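Bse634I restriction endonuclease (Geobacillus stearothermophilus, PDB 1KNV) probably cleaves double-stranded DNA as a metal-dependent type II restriction endonuclease of the PDDEXK nuclease superfamily. Local coordinates at residues Leu155-Ser158 / Glu159-Leu162. Numbering follows the deposited sequence.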
loop_
_atom_site.group_PDB
_atom_site.type_symbol
_atom_site.label_atom_id
_atom_site.label_comp_id
_atom_site.label_asym_id
_atom_site.label_seq_id
_atom_site.Cartn_x
_atom_site.Cartn_y
_atom_site.Cartn_z
ATOM N N LEU B 155 1.536 -33.709 -2.429
ATOM C CA LEU B 155 1.831 -33.832 -3.860
ATOM C C LEU B 155 2.820 -34.963 -4.140
ATOM O O LEU B 155 3.041 -35.334 -5.297
ATOM C CB LEU B 155 2.436 -32.530 -4.398
ATOM C CG LEU B 155 1.565 -31.283 -4.416
ATOM C CD1 LEU B 155 2.361 -30.128 -4.995
ATOM C CD2 LEU B 155 0.336 -31.534 -5.250
ATOM N N ILE B 156 3.408 -35.502 -3.075
ATOM C CA ILE B 156 4.416 -36.548 -3.180
ATOM C C ILE B 156 3.908 -37.972 -3.399
ATOM O O ILE B 156 3.137 -38.498 -2.601
ATOM C CB ILE B 156 5.316 -36.526 -1.932
ATOM C CG1 ILE B 156 5.801 -35.093 -1.675
ATOM C CG2 ILE B 156 6.496 -37.490 -2.108
ATOM C CD1 ILE B 156 6.585 -34.484 -2.799
ATOM N N LYS B 157 4.350 -38.582 -4.498
ATOM C CA LYS B 157 3.989 -39.953 -4.833
ATOM C C LYS B 157 5.217 -40.815 -4.551
ATOM O O LYS B 157 6.353 -40.370 -4.751
ATOM C CB LYS B 157 3.603 -40.058 -6.310
ATOM C CG LYS B 157 2.455 -39.140 -6.696
ATOM C CD LYS B 157 1.754 -39.571 -7.981
ATOM C CE LYS B 157 2.670 -39.516 -9.190
ATOM N NZ LYS B 157 1.973 -39.956 -10.445
ATOM N N SER B 158 4.995 -42.041 -4.081
ATOM C CA SER B 158 6.093 -42.954 -3.766
ATOM C C SER B 158 7.068 -43.167 -4.929
ATOM O O SER B 158 8.261 -43.385 -4.704
ATOM C CB SER B 158 5.543 -44.312 -3.314
ATOM O OG SER B 158 5.034 -45.058 -4.412
ATOM N N GLU B 159 6.572 -43.102 -6.165
ATOM C CA GLU B 159 7.428 -43.298 -7.332
ATOM C C GLU B 159 8.541 -42.270 -7.421
ATOM O O GLU B 159 9.602 -42.547 -7.984
ATOM C CB GLU B 159 6.633 -43.214 -8.631
ATOM C CG GLU B 159 5.433 -44.097 -8.713
ATOM C CD GLU B 159 4.183 -43.340 -8.389
ATOM O OE1 GLU B 159 3.830 -43.248 -7.193
ATOM O OE2 GLU B 159 3.567 -42.812 -9.338
ATOM N N TYR B 160 8.284 -41.077 -6.894
ATOM C CA TYR B 160 9.258 -39.990 -6.925
ATOM C C TYR B 160 10.452 -40.313 -6.053
ATOM O O TYR B 160 11.522 -39.726 -6.213
ATOM C CB TYR B 160 8.649 -38.692 -6.391
ATOM C CG TYR B 160 7.458 -38.154 -7.145
ATOM C CD1 TYR B 160 6.683 -37.129 -6.597
ATOM C CD2 TYR B 160 7.091 -38.670 -8.386
ATOM C CE1 TYR B 160 5.570 -36.633 -7.262
ATOM C CE2 TYR B 160 5.975 -38.178 -9.063
ATOM C CZ TYR B 160 5.218 -37.157 -8.491
ATOM O OH TYR B 160 4.113 -36.658 -9.144
ATOM N N ASN B 161 10.254 -41.240 -5.124
ATOM C CA ASN B 161 11.299 -41.612 -4.191
ATOM C C ASN B 161 12.256 -42.694 -4.637
ATOM O O ASN B 161 13.032 -43.200 -3.834
ATOM C CB ASN B 161 10.674 -41.982 -2.856
ATOM C CG ASN B 161 9.995 -40.796 -2.198
ATOM O OD1 ASN B 161 10.566 -39.705 -2.137
ATOM N ND2 ASN B 161 8.776 -40.999 -1.703
ATOM N N LEU B 162 12.207 -43.049 -5.916
ATOM C CA LEU B 162 13.117 -44.047 -6.470
ATOM C C LEU B 162 14.159 -43.259 -7.256
ATOM O O LEU B 162 13.819 -42.522 -8.191
ATOM C CB LEU B 162 12.378 -44.998 -7.410
ATOM C CG LEU B 162 11.224 -45.799 -6.804
ATOM C CD1 LEU B 162 10.502 -46.531 -7.928
ATOM C CD2 LEU B 162 11.741 -46.777 -5.738
HETATM O O HOH W 1 2.066 -35.264 -7.863
#
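K157 lies across one face of the Y160 ring, its CB 3.9 Å from the ring centroid and 9° off the normal, a CH-pi contact. The lysine chain runs from there toward the hydroxyl end, and its bend at chi3 (-63°) turns CE to within 3.2 Å of Y160 OH. A long aliphatic stem with a charged tip suits this exposed place: CB covers the ring centre, CG stands above the CZ-OH bond, CD and CE pass beyond the ring's rim, and NZ forms a salt bridge, at 3.5 Å, with OE2 of E159. The glutamate folds back through its bent chi2 (98°), and its other oxygen, OE1, rests against K157 CB.

The backbone forms a short 3-10 segment, S158 to Y160, held by two successive bonds: Y160 N donates to K157 O at 3.0 Å, and N161 N to S158 O. Tyrosine fits because its ring is largely buried yet its hydroxyl is satisfied: a water donates to both Y160 OH and L155 O, and D181 is hydrogen-bonded to the same hydroxyl.

This segment belongs to the loop between strand 147-151 and helix 169-176. L155, I156 and Y160 pack on L100 of strand 99-103, while R91 of helix 68-93 touches I156 and Y160 and hydrogen-bonds N161 OD1.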